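Local coordinates for protein mandelate racemase / muconate lactonizing enzyme (Burkholderia pseudomallei, PDB 2POD) that is of unknown function but belongs to the mandelate racemase branch of the enolase superfamily, holds a sodium ion at its barrel mouth and may act as a lyase, at residues A270-A275 / A320-T325; L294-C299 / P327-A332; R118-C123 / T242-D247; M311-H316 / A340-V345. All coordinates share one frame; numbering follows the deposited sequence.

Interaction 1 of 4, residues A270-A275 / A320-T325; sequences ASETLA and APHDCT. With NA (sodium ion), chain D.
Glu272 reaches across from the loop after strand 268-270 to lie over one face of the His322 ring, and this one pair carries the contact. Glu272 CB starts the approach, 4.1 Å from His322 ND1. With CG turned between the backbone N and the carbonyl carbon (chi1 62°) and the chain extended beyond it, the carboxylate is carried to the imidazole and the metal. Glu272 CD passes 3.8 Å from His322 CE1, and the carboxylate and ring planes are 37° apart. OE1 takes part in a hydrogen bond with Tyr73 OH of the second subunit. Glu272 OE2 is the atom that binds the sodium ion, at 2.2 Å, completing a site with Glu220 and Glu246. The same Glu272 OE2 sits 3.3 Å from His322 NE2, but it lies over the ring toward its rim and makes no hydrogen bond there. His322 is held from its other nitrogen, ND1, which pairs with Asp295. A His-Asp pair beside three metal-binding carboxylates is known from mandelate racemase, so the pocket here is probably the active site. Both oxygens of Glu272 are engaged, one by the metal and one by another subunit, which should hold the carboxylate in one rotation above the imidazole.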
loop_
_atom_site.group_PDB
_atom_site.type_symbol
_atom_site.label_atom_id
_atom_site.label_comp_id
_atom_site.label_asym_id
_atom_site.label_seq_id
_atom_site.Cartn_x
_atom_site.Cartn_y
_atom_site.Cartn_z
ATOM N N ALA B 270 21.619 -9.295 6.989
ATOM C CA ALA B 270 20.675 -10.282 7.497
ATOM C C ALA B 270 20.645 -11.426 6.499
ATOM O O ALA B 270 20.817 -11.171 5.312
ATOM C CB ALA B 270 19.284 -9.656 7.635
ATOM N N SER B 271 20.434 -12.672 6.931
ATOM C CA SER B 271 20.647 -13.174 8.296
ATOM C C SER B 271 21.078 -14.632 8.205
ATOM O O SER B 271 20.482 -15.412 7.454
ATOM C CB SER B 271 19.343 -13.142 9.099
ATOM O OG SER B 271 19.549 -13.569 10.433
ATOM N N GLU B 272 22.082 -15.000 8.997
ATOM C CA GLU B 272 22.518 -16.399 9.166
ATOM C C GLU B 272 21.441 -17.308 9.768
ATOM O O GLU B 272 21.490 -18.528 9.603
ATOM C CB GLU B 272 23.770 -16.459 10.048
ATOM C CG GLU B 272 23.527 -15.933 11.462
ATOM C CD GLU B 272 24.791 -15.726 12.243
ATOM O OE1 GLU B 272 24.945 -16.352 13.308
ATOM O OE2 GLU B 272 25.640 -14.915 11.811
ATOM N N THR B 273 20.476 -16.709 10.465
ATOM C CA THR B 273 19.394 -17.449 11.112
ATOM C C THR B 273 18.294 -17.882 10.141
ATOM O O THR B 273 17.503 -18.776 10.454
ATOM C CB THR B 273 18.767 -16.644 12.260
ATOM O OG1 THR B 273 18.025 -15.538 11.725
ATOM C CG2 THR B 273 19.847 -16.125 13.206
ATOM N N LEU B 274 18.245 -17.240 8.973
ATOM C CA LEU B 274 17.181 -17.472 7.998
ATOM C C LEU B 274 17.505 -18.627 7.047
ATOM O O LEU B 274 18.650 -18.798 6.632
ATOM C CB LEU B 274 16.903 -16.196 7.197
ATOM C CG LEU B 274 16.088 -15.097 7.881
ATOM C CD1 LEU B 274 16.225 -13.802 7.101
ATOM C CD2 LEU B 274 14.612 -15.499 8.026
ATOM N N ALA B 275 16.488 -19.405 6.695
ATOM C CA ALA B 275 16.696 -20.572 5.846
ATOM C C ALA B 275 15.909 -20.507 4.545
ATOM O O ALA B 275 14.785 -20.022 4.527
ATOM C CB ALA B 275 16.390 -21.843 6.605
ATOM N N ALA B 320 27.128 -12.041 1.522
ATOM C CA ALA B 320 28.306 -12.359 2.318
ATOM C C ALA B 320 28.078 -13.668 3.078
ATOM O O ALA B 320 27.357 -13.684 4.075
ATOM C CB ALA B 320 28.615 -11.221 3.291
ATOM N N PRO B 321 28.673 -14.779 2.599
ATOM C CA PRO B 321 28.549 -16.066 3.290
ATOM C C PRO B 321 29.214 -16.129 4.671
ATOM O O PRO B 321 30.325 -15.621 4.860
ATOM C CB PRO B 321 29.191 -17.055 2.320
ATOM C CG PRO B 321 29.204 -16.334 1.003
ATOM C CD PRO B 321 29.444 -14.909 1.354
ATOM N N HIS B 322 28.504 -16.750 5.610
ATOM C CA HIS B 322 28.904 -16.891 7.004
ATOM C C HIS B 322 29.849 -18.075 7.160
ATOM O O HIS B 322 29.579 -19.162 6.640
ATOM C CB HIS B 322 27.651 -17.146 7.859
ATOM C CG HIS B 322 27.899 -17.140 9.336
ATOM N ND1 HIS B 322 27.493 -18.164 10.164
ATOM C CD2 HIS B 322 28.495 -16.226 10.135
ATOM C CE1 HIS B 322 27.829 -17.880 11.411
ATOM N NE2 HIS B 322 28.439 -16.709 11.420
ATOM N N ASP B 323 30.953 -17.863 7.875
ATOM C CA ASP B 323 31.651 -18.964 8.537
ATOM C C ASP B 323 31.585 -18.834 10.055
ATOM O O ASP B 323 30.563 -19.176 10.654
ATOM C CB ASP B 323 33.101 -19.105 8.050
ATOM C CG ASP B 323 33.879 -20.179 8.818
ATOM O OD1 ASP B 323 33.371 -21.322 8.967
ATOM O OD2 ASP B 323 34.989 -19.857 9.299
ATOM N N CYS B 324 32.674 -18.344 10.660
ATOM C CA CYS B 324 32.979 -18.513 12.092
ATOM C C CYS B 324 32.722 -19.906 12.702
ATOM O O CYS B 324 32.478 -20.026 13.903
ATOM C CB CYS B 324 32.291 -17.412 12.913
ATOM S SG CYS B 324 33.027 -17.052 14.531
ATOM N N THR B 325 32.756 -20.956 11.883
ATOM C CA THR B 325 32.384 -22.297 12.344
ATOM C C THR B 325 33.440 -23.332 11.962
ATOM O O THR B 325 34.622 -23.105 12.194
ATOM C CB THR B 325 30.963 -22.720 11.893
ATOM O OG1 THR B 325 30.862 -22.644 10.467
ATOM C CG2 THR B 325 29.901 -21.825 12.526
HETATM NA NA NA D . 27.196 -13.806 12.871
#

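Interaction 2 of 4, residues L294-C299 / P327-A332; sequences LDISWC and PVVLTA
Ser297, which packs on Val329 of helix 327-339, gives both its backbone N and its OG to Asp295 OD1. Ser297 N lies 2.8 Å from Asp295 OD1, nearly in line with the C-O bond; Ser297 OG lies 2.6 Å from the same Asp295 OD1, on the syn side and 22° out of the carboxylate plane. The first of these bonds makes an Asx turn, and it shapes the loop at the end of strand 289-294 in the barrel of the C-terminal domain. Two donors on one oxygen should limit the rotation of the Asp295 carboxylate. No hydrogen bond crosses between the segments; the side chains meet mainly through carbon. Ser297 CB meets Val329 CG2 at 3.6 Å. Ile296 and Val329 run antiparallel alongside each other, so that Ile296 CD1 rests beside Val329 CG1 and also lies 3.6 Å from Val329 O. The valine has CG1 anti to its N (chi1 159°), which splits its two methyls between the neighbours, CG1 for Ile296 and CG2 for Ser297. Ile91 of helix 81-101 also touches Ile296, while Glu35 takes the backbone N-H groups of Val328 and Val329 at the start of the helix. Farther along the helix, Ile296 CD1 touches Ala332 CB at 4.1 Å.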
loop_
_atom_site.group_PDB
_atom_site.type_symbol
_atom_site.label_atom_id
_atom_site.label_comp_id
_atom_site.label_asym_id
_atom_site.label_seq_id
_atom_site.Cartn_x
_atom_site.Cartn_y
_atom_site.Cartn_z
ATOM N N LEU B 294 24.121 -15.294 4.961
ATOM C CA LEU B 294 23.809 -16.625 4.487
ATOM C C LEU B 294 24.796 -17.551 5.170
ATOM O O LEU B 294 25.993 -17.335 5.078
ATOM C CB LEU B 294 24.052 -16.670 2.969
ATOM C CG LEU B 294 23.342 -17.675 2.067
ATOM C CD1 LEU B 294 21.944 -17.909 2.566
ATOM C CD2 LEU B 294 23.297 -17.132 0.661
ATOM N N ASP B 295 24.305 -18.575 5.854
ATOM C CA ASP B 295 25.165 -19.675 6.267
ATOM C C ASP B 295 24.750 -20.942 5.538
ATOM O O ASP B 295 23.639 -21.413 5.739
ATOM C CB ASP B 295 25.083 -19.879 7.785
ATOM C CG ASP B 295 26.103 -20.880 8.304
ATOM O OD1 ASP B 295 26.019 -22.072 7.940
ATOM O OD2 ASP B 295 26.986 -20.479 9.094
ATOM N N ILE B 296 25.648 -21.518 4.739
ATOM C CA ILE B 296 25.308 -22.711 3.947
ATOM C C ILE B 296 24.980 -23.980 4.743
ATOM O O ILE B 296 24.297 -24.867 4.240
ATOM C CB ILE B 296 26.269 -22.986 2.733
ATOM C CG1 ILE B 296 27.390 -23.974 3.070
ATOM C CG2 ILE B 296 26.718 -21.695 2.036
ATOM C CD1 ILE B 296 28.566 -23.396 3.786
ATOM N N SER B 297 25.429 -24.052 5.992
ATOM C CA SER B 297 25.059 -25.162 6.858
ATOM C C SER B 297 23.760 -24.954 7.642
ATOM O O SER B 297 23.282 -25.882 8.297
ATOM C CB SER B 297 26.190 -25.489 7.818
ATOM O OG SER B 297 26.319 -24.479 8.804
ATOM N N TRP B 298 23.200 -23.746 7.585
ATOM C CA TRP B 298 21.962 -23.440 8.308
ATOM C C TRP B 298 20.799 -23.119 7.382
ATOM O O TRP B 298 19.658 -23.096 7.833
ATOM C CB TRP B 298 22.147 -22.289 9.322
ATOM C CG TRP B 298 23.203 -22.518 10.372
ATOM C CD1 TRP B 298 23.706 -23.720 10.791
ATOM C CD2 TRP B 298 23.883 -21.514 11.136
ATOM N NE1 TRP B 298 24.662 -23.524 11.758
ATOM C CE2 TRP B 298 24.789 -22.181 11.992
ATOM C CE3 TRP B 298 23.818 -20.115 11.182
ATOM C CZ2 TRP B 298 25.624 -21.500 12.880
ATOM C CZ3 TRP B 298 24.654 -19.435 12.068
ATOM C CH2 TRP B 298 25.544 -20.129 12.903
ATOM N N CYS B 299 21.088 -22.868 6.099
ATOM C CA CYS B 299 20.112 -22.260 5.190
ATOM C C CYS B 299 19.482 -23.209 4.171
ATOM O O CYS B 299 18.576 -22.817 3.448
ATOM C CB CYS B 299 20.713 -21.055 4.470
ATOM S SG CYS B 299 21.815 -21.477 3.091
ATOM N N PRO B 327 35.763 -26.045 9.423
ATOM C CA PRO B 327 36.587 -25.872 8.222
ATOM C C PRO B 327 35.896 -26.206 6.899
ATOM O O PRO B 327 36.223 -25.601 5.873
ATOM C CB PRO B 327 37.763 -26.829 8.462
ATOM C CG PRO B 327 37.236 -27.845 9.395
ATOM C CD PRO B 327 36.302 -27.106 10.295
ATOM N N VAL B 328 34.961 -27.156 6.917
ATOM C CA VAL B 328 34.291 -27.593 5.690
ATOM C C VAL B 328 33.317 -26.524 5.210
ATOM O O VAL B 328 33.234 -26.249 4.006
ATOM C CB VAL B 328 33.594 -28.966 5.860
ATOM C CG1 VAL B 328 32.625 -29.268 4.714
ATOM C CG2 VAL B 328 34.619 -30.058 5.988
ATOM N N VAL B 329 32.617 -25.907 6.164
ATOM C CA VAL B 329 31.745 -24.757 5.892
ATOM C C VAL B 329 32.515 -23.570 5.307
ATOM O O VAL B 329 32.073 -22.986 4.321
ATOM C CB VAL B 329 30.875 -24.380 7.133
ATOM C CG1 VAL B 329 30.360 -22.948 7.072
ATOM C CG2 VAL B 329 29.713 -25.333 7.243
ATOM N N LEU B 330 33.682 -23.263 5.876
ATOM C CA LEU B 330 34.547 -22.178 5.378
ATOM C C LEU B 330 34.997 -22.413 3.936
ATOM O O LEU B 330 35.165 -21.474 3.167
ATOM C CB LEU B 330 35.777 -22.011 6.287
ATOM C CG LEU B 330 36.627 -20.725 6.339
ATOM C CD1 LEU B 330 38.061 -20.957 5.941
ATOM C CD2 LEU B 330 36.071 -19.497 5.622
ATOM N N THR B 331 35.183 -23.679 3.586
ATOM C CA THR B 331 35.702 -24.072 2.286
ATOM C C THR B 331 34.597 -24.006 1.246
ATOM O O THR B 331 34.790 -23.437 0.169
ATOM C CB THR B 331 36.278 -25.493 2.359
ATOM O OG1 THR B 331 37.218 -25.551 3.433
ATOM C CG2 THR B 331 36.958 -25.883 1.071
ATOM N N ALA B 332 33.447 -24.586 1.591
ATOM C CA ALA B 332 32.242 -24.569 0.763
ATOM C C ALA B 332 31.696 -23.160 0.515
ATOM O O ALA B 332 31.232 -22.860 -0.586
ATOM C CB ALA B 332 31.166 -25.464 1.378
#

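Interaction 3 of 4, residues R118-C123 / T242-D247; sequences RTYNTC and TFWHED. With NA (sodium ion), chain D.
Tyr120 and Trp244 meet as a T-shaped pair in which the six-membered ring of the tryptophan turns its edge to the face of the tyrosine. The centroids are 5.4 Å apart and the planes stand at 83°. Contact runs along the outer rim of the indole: Trp244 CH2 lies 3.9 Å from Tyr120 CE2, and Trp244 CZ2 lies 3.6 Å from Tyr120 OH, the hydroxyl sitting at the tryptophan edge, in the indole plane. Both residues place CG between the backbone N and the carbonyl carbon (chi1 76° for the tyrosine), and from these rotamers the two rings extend from separate strands until they cross.

The next shell fixes the indole. Trp244 NE1 donates to Glu246 OE1 at 3.0 Å; Glu246 OE1 accepts through its anti lone pair, the one turned away from the other oxygen, and it is tilted from the indole plane, so the bond is somewhat bent. The same OE1 forms a salt bridge with Lys176, and Glu246 OE2 binds the sodium ion at 2.6 Å, together with Glu220 and Glu272. Tryptophan, lysine and metal thus all act on one carboxylate, which should restrain its rotation. Arg118, on the same strand as Tyr120, forms a salt bridge with Asp216 and makes a cation-pi contact with Tyr191 of the third subunit.

Strands 117-122 and 244-246 are not neighbours in the sheet: 174-177 and 216-220 run between them. Aromatic side chains spanning the interior behind a trio of metal-binding acidic residues fit the modified TIM barrel of the enolase superfamily, with its metal site at the C-terminal ends of the strands.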
loop_
_atom_site.group_PDB
_atom_site.type_symbol
_atom_site.label_atom_id
_atom_site.label_comp_id
_atom_site.label_asym_id
_atom_site.label_seq_id
_atom_site.Cartn_x
_atom_site.Cartn_y
_atom_site.Cartn_z
ATOM N N ARG B 118 38.092 -11.021 -1.200
ATOM C CA ARG B 118 38.361 -10.299 0.040
ATOM C C ARG B 118 37.777 -11.018 1.251
ATOM O O ARG B 118 36.623 -11.458 1.239
ATOM C CB ARG B 118 37.791 -8.882 -0.057
ATOM C CG ARG B 118 38.174 -7.959 1.082
ATOM C CD ARG B 118 37.841 -6.527 0.731
ATOM N NE ARG B 118 37.995 -5.635 1.875
ATOM C CZ ARG B 118 36.986 -5.112 2.563
ATOM N NH1 ARG B 118 35.728 -5.384 2.229
ATOM N NH2 ARG B 118 37.238 -4.304 3.585
ATOM N N THR B 119 38.600 -11.162 2.282
ATOM C CA THR B 119 38.144 -11.701 3.550
ATOM C C THR B 119 37.979 -10.590 4.579
ATOM O O THR B 119 38.527 -9.505 4.413
ATOM C CB THR B 119 39.069 -12.835 4.057
ATOM O OG1 THR B 119 38.345 -13.669 4.965
ATOM C CG2 THR B 119 40.330 -12.288 4.743
ATOM N N TYR B 120 37.188 -10.858 5.610
ATOM C CA TYR B 120 37.142 -10.024 6.804
ATOM C C TYR B 120 37.243 -10.904 8.032
ATOM O O TYR B 120 36.813 -12.060 8.009
ATOM C CB TYR B 120 35.874 -9.150 6.846
ATOM C CG TYR B 120 34.574 -9.836 7.222
ATOM C CD1 TYR B 120 34.108 -9.831 8.542
ATOM C CD2 TYR B 120 33.790 -10.465 6.252
ATOM C CE1 TYR B 120 32.908 -10.461 8.889
ATOM C CE2 TYR B 120 32.582 -11.086 6.587
ATOM C CZ TYR B 120 32.153 -11.085 7.906
ATOM O OH TYR B 120 30.962 -11.690 8.241
ATOM N N ASN B 121 37.812 -10.357 9.103
ATOM C CA ASN B 121 38.077 -11.148 10.299
ATOM C C ASN B 121 37.032 -10.959 11.374
ATOM O O ASN B 121 36.866 -9.868 11.918
ATOM C CB ASN B 121 39.480 -10.894 10.857
ATOM C CG ASN B 121 39.952 -12.018 11.764
ATOM O OD1 ASN B 121 40.296 -13.105 11.298
ATOM N ND2 ASN B 121 39.950 -11.769 13.069
ATOM N N THR B 122 36.316 -12.034 11.668
ATOM C CA THR B 122 35.436 -12.064 12.820
ATOM C C THR B 122 36.294 -12.277 14.069
ATOM O O THR B 122 36.877 -13.349 14.265
ATOM C CB THR B 122 34.350 -13.146 12.639
ATOM O OG1 THR B 122 33.504 -12.767 11.550
ATOM C CG2 THR B 122 33.495 -13.324 13.886
ATOM N N CYS B 123 36.375 -11.236 14.897
ATOM C CA CYS B 123 37.286 -11.186 16.038
ATOM C C CYS B 123 36.800 -12.034 17.217
ATOM O O CYS B 123 36.508 -11.510 18.295
ATOM C CB CYS B 123 37.510 -9.734 16.475
ATOM S SG CYS B 123 38.166 -8.651 15.178
ATOM N N THR B 242 29.993 2.921 10.327
ATOM C CA THR B 242 30.159 1.469 10.300
ATOM C C THR B 242 29.732 0.866 8.953
ATOM O O THR B 242 28.892 1.426 8.238
ATOM C CB THR B 242 29.384 0.799 11.451
ATOM O OG1 THR B 242 28.017 1.232 11.428
ATOM C CG2 THR B 242 30.000 1.170 12.791
ATOM N N PHE B 243 30.326 -0.269 8.609
ATOM C CA PHE B 243 30.122 -0.867 7.300
ATOM C C PHE B 243 28.772 -1.591 7.170
ATOM O O PHE B 243 28.127 -1.504 6.127
ATOM C CB PHE B 243 31.281 -1.803 6.958
ATOM C CG PHE B 243 31.299 -2.257 5.532
ATOM C CD1 PHE B 243 31.713 -1.396 4.524
ATOM C CD2 PHE B 243 30.899 -3.546 5.192
ATOM C CE1 PHE B 243 31.727 -1.806 3.203
ATOM C CE2 PHE B 243 30.910 -3.976 3.866
ATOM C CZ PHE B 243 31.325 -3.108 2.872
ATOM N N TRP B 244 28.372 -2.305 8.222
ATOM C CA TRP B 244 27.058 -2.938 8.291
ATOM C C TRP B 244 26.593 -3.239 9.709
ATOM O O TRP B 244 27.409 -3.436 10.600
ATOM C CB TRP B 244 26.950 -4.162 7.361
ATOM C CG TRP B 244 27.476 -5.520 7.836
ATOM C CD1 TRP B 244 27.314 -6.103 9.067
ATOM C CD2 TRP B 244 28.173 -6.485 7.033
ATOM N NE1 TRP B 244 27.889 -7.342 9.085
ATOM C CE2 TRP B 244 28.424 -7.606 7.853
ATOM C CE3 TRP B 244 28.629 -6.499 5.704
ATOM C CZ2 TRP B 244 29.103 -8.739 7.387
ATOM C CZ3 TRP B 244 29.306 -7.626 5.240
ATOM C CH2 TRP B 244 29.539 -8.730 6.083
ATOM N N HIS B 245 25.279 -3.268 9.903
ATOM C CA HIS B 245 24.683 -3.705 11.156
ATOM C C HIS B 245 24.001 -5.063 10.993
ATOM O O HIS B 245 23.003 -5.191 10.276
ATOM C CB HIS B 245 23.680 -2.664 11.673
ATOM C CG HIS B 245 24.299 -1.345 12.022
ATOM N ND1 HIS B 245 23.573 -0.174 12.071
ATOM C CD2 HIS B 245 25.575 -1.010 12.335
ATOM C CE1 HIS B 245 24.375 0.823 12.399
ATOM N NE2 HIS B 245 25.596 0.343 12.558
ATOM N N GLU B 246 24.534 -6.064 11.685
ATOM C CA GLU B 246 24.167 -7.449 11.457
ATOM C C GLU B 246 23.237 -7.967 12.546
ATOM O O GLU B 246 23.498 -7.772 13.733
ATOM C CB GLU B 246 25.421 -8.314 11.383
ATOM C CG GLU B 246 25.176 -9.753 10.987
ATOM C CD GLU B 246 26.457 -10.547 10.923
ATOM O OE1 GLU B 246 27.436 -10.058 10.321
ATOM O OE2 GLU B 246 26.485 -11.666 11.478
ATOM N N ASP B 247 22.165 -8.635 12.117
ATOM C CA ASP B 247 21.096 -9.122 12.989
ATOM C C ASP B 247 20.749 -8.204 14.163
ATOM O O ASP B 247 20.871 -8.615 15.318
ATOM C CB ASP B 247 21.411 -10.544 13.470
ATOM C CG ASP B 247 21.437 -11.550 12.331
ATOM O OD1 ASP B 247 22.208 -12.529 12.409
ATOM O OD2 ASP B 247 20.693 -11.349 11.350
HETATM NA NA NA D . 27.196 -13.806 12.871
#

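Interaction 4 of 4, residues M311-H316 / A340-V345; sequences MAEAWH and APNALV
The end of helix 301-314 closes in a Schellman motif, with His316 at positive phi, and its last turn presents Ala312 and Glu313 to Asn342 in the type I turn of residues 340 to 343. The Glu313 side chain crosses that of Asn342 at a slant, Glu313 CB lying 3.9 Å from Asn342 CG, with the carboxylate and amide planes only 19° apart. With CG anti to the backbone N (chi1 -162°) and the chain extended, the glutamate runs on to Pro341, crossing it at about a right angle; there Glu313 OE2 comes 3.8 Å from Pro341 CB. Asn342 ND2 sits 3.9 Å from Ala312 CB and bonds to Leu317 O, just past the helix end. A water lies within hydrogen-bonding distance of both Glu313 OE1 (2.8 Å) and Asn342 OD1 (2.7 Å). Glu313 OE1 also makes a salt bridge with Arg277 of the fourth subunit, and Tyr190 of the third subunit packs on Glu313 and Asn342. The chemistry is therefore divided: between the two segments themselves there are van der Waals contacts and a shared water but no direct hydrogen bond, while the charge of Glu313 is answered from another subunit and the amide N of Asn342 from the chain after the helix.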
loop_
_atom_site.group_PDB
_atom_site.type_symbol
_atom_site.label_atom_id
_atom_site.label_comp_id
_atom_site.label_asym_id
_atom_site.label_seq_id
_atom_site.Cartn_x
_atom_site.Cartn_y
_atom_site.Cartn_z
HETATM N N MSE B 311 19.030 -14.707 -6.501
HETATM C CA MSE B 311 17.883 -13.863 -6.129
HETATM C C MSE B 311 18.296 -12.479 -5.637
HETATM O O MSE B 311 17.809 -11.470 -6.141
HETATM C CB MSE B 311 17.076 -14.526 -5.018
HETATM C CG MSE B 311 15.900 -15.337 -5.474
HETATM SE SE MSE B 311 14.710 -15.708 -3.984
HETATM C CE MSE B 311 13.794 -14.012 -3.893
ATOM N N ALA B 312 19.177 -12.450 -4.639
ATOM C CA ALA B 312 19.679 -11.211 -4.050
ATOM C C ALA B 312 20.292 -10.245 -5.063
ATOM O O ALA B 312 20.202 -9.031 -4.881
ATOM C CB ALA B 312 20.682 -11.521 -2.949
ATOM N N GLU B 313 20.914 -10.791 -6.114
ATOM C CA GLU B 313 21.490 -9.996 -7.206
ATOM C C GLU B 313 20.413 -9.211 -7.951
ATOM O O GLU B 313 20.625 -8.047 -8.302
ATOM C CB GLU B 313 22.278 -10.888 -8.179
ATOM C CG GLU B 313 23.274 -10.143 -9.086
ATOM C CD GLU B 313 23.964 -11.057 -10.112
ATOM O OE1 GLU B 313 23.924 -12.294 -9.939
ATOM O OE2 GLU B 313 24.549 -10.538 -11.092
ATOM N N ALA B 314 19.251 -9.838 -8.156
ATOM C CA ALA B 314 18.082 -9.153 -8.733
ATOM C C ALA B 314 17.538 -7.974 -7.909
ATOM O O ALA B 314 16.830 -7.118 -8.441
ATOM C CB ALA B 314 16.978 -10.146 -9.061
ATOM N N TRP B 315 17.869 -7.929 -6.619
ATOM C CA TRP B 315 17.500 -6.805 -5.762
ATOM C C TRP B 315 18.696 -5.866 -5.526
ATOM O O TRP B 315 18.646 -4.986 -4.652
ATOM C CB TRP B 315 16.955 -7.312 -4.427
ATOM C CG TRP B 315 15.459 -7.565 -4.395
ATOM C CD1 TRP B 315 14.507 -6.789 -3.789
ATOM C CD2 TRP B 315 14.762 -8.678 -4.966
ATOM N NE1 TRP B 315 13.260 -7.348 -3.959
ATOM C CE2 TRP B 315 13.389 -8.511 -4.669
ATOM C CE3 TRP B 315 15.164 -9.802 -5.700
ATOM C CZ2 TRP B 315 12.417 -9.423 -5.088
ATOM C CZ3 TRP B 315 14.200 -10.713 -6.107
ATOM C CH2 TRP B 315 12.838 -10.511 -5.808
ATOM N N HIS B 316 19.758 -6.077 -6.312
ATOM C CA HIS B 316 20.988 -5.264 -6.307
ATOM C C HIS B 316 21.744 -5.383 -4.995
ATOM O O HIS B 316 22.403 -4.436 -4.559
ATOM C CB HIS B 316 20.728 -3.785 -6.654
ATOM C CG HIS B 316 19.990 -3.579 -7.937
ATOM N ND1 HIS B 316 18.662 -3.214 -7.978
ATOM C CD2 HIS B 316 20.393 -3.676 -9.227
ATOM C CE1 HIS B 316 18.276 -3.096 -9.235
ATOM N NE2 HIS B 316 19.308 -3.375 -10.013
ATOM N N ALA B 340 29.678 -16.648 -7.044
ATOM C CA ALA B 340 28.598 -15.653 -7.095
ATOM C C ALA B 340 29.106 -14.294 -7.581
ATOM O O ALA B 340 30.019 -13.725 -6.984
ATOM C CB ALA B 340 27.921 -15.524 -5.737
ATOM N N PRO B 341 28.520 -13.775 -8.679
ATOM C CA PRO B 341 28.845 -12.435 -9.176
ATOM C C PRO B 341 28.581 -11.331 -8.142
ATOM O O PRO B 341 29.253 -10.290 -8.157
ATOM C CB PRO B 341 27.911 -12.267 -10.378
ATOM C CG PRO B 341 27.523 -13.643 -10.770
ATOM C CD PRO B 341 27.494 -14.435 -9.507
ATOM N N ASN B 342 27.623 -11.566 -7.247
ATOM C CA ASN B 342 27.332 -10.619 -6.177
ATOM C C ASN B 342 27.980 -10.884 -4.817
ATOM O O ASN B 342 27.620 -10.240 -3.844
ATOM C CB ASN B 342 25.824 -10.398 -6.027
ATOM C CG ASN B 342 25.105 -11.632 -5.572
ATOM O OD1 ASN B 342 25.418 -12.739 -6.008
ATOM N ND2 ASN B 342 24.123 -11.454 -4.692
ATOM N N ALA B 343 28.941 -11.799 -4.742
ATOM C CA ALA B 343 29.679 -12.007 -3.486
ATOM C C ALA B 343 30.536 -10.803 -3.069
ATOM O O ALA B 343 31.215 -10.204 -3.891
ATOM C CB ALA B 343 30.503 -13.263 -3.556
ATOM N N LEU B 344 30.462 -10.430 -1.794
ATOM C CA LEU B 344 31.068 -9.180 -1.308
ATOM C C LEU B 344 32.360 -9.492 -0.561
ATOM O O LEU B 344 33.448 -9.038 -0.941
ATOM C CB LEU B 344 30.103 -8.464 -0.355
ATOM C CG LEU B 344 30.028 -6.944 -0.112
ATOM C CD1 LEU B 344 29.543 -6.687 1.314
ATOM C CD2 LEU B 344 31.292 -6.137 -0.412
ATOM N N VAL B 345 32.209 -10.258 0.516
ATOM C CA VAL B 345 33.320 -10.697 1.346
ATOM C C VAL B 345 33.061 -12.132 1.755
ATOM O O VAL B 345 31.932 -12.609 1.683
ATOM C CB VAL B 345 33.494 -9.830 2.623
ATOM C CG1 VAL B 345 34.398 -8.641 2.349
ATOM C CG2 VAL B 345 32.148 -9.376 3.181
HETATM O O HOH W 1 24.432 -14.201 -7.989
#

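How the interactions relate
All four contacts are largely buried, but interactions 1 and 2 lie near the centre of the chain, whereas interaction 4 sits farther out, where other subunits close over it. Interactions 1 and 3 share the sodium ion and reach the same barrel sheet; their chemistry is carboxylate, metal and aromatic ring. Interaction 2 meets interaction 1 through the second shell of the site, yet its own contact is mainly between apolar side chains. Interaction 4 joins the end of a helix to a turn, with a water near its polar groups. It still touches the interior, since Val345 packs on Tyr120 and Trp244 of interaction 3. Interactions 2 and 3 do not touch; their nearest atoms are about 6 Å apart.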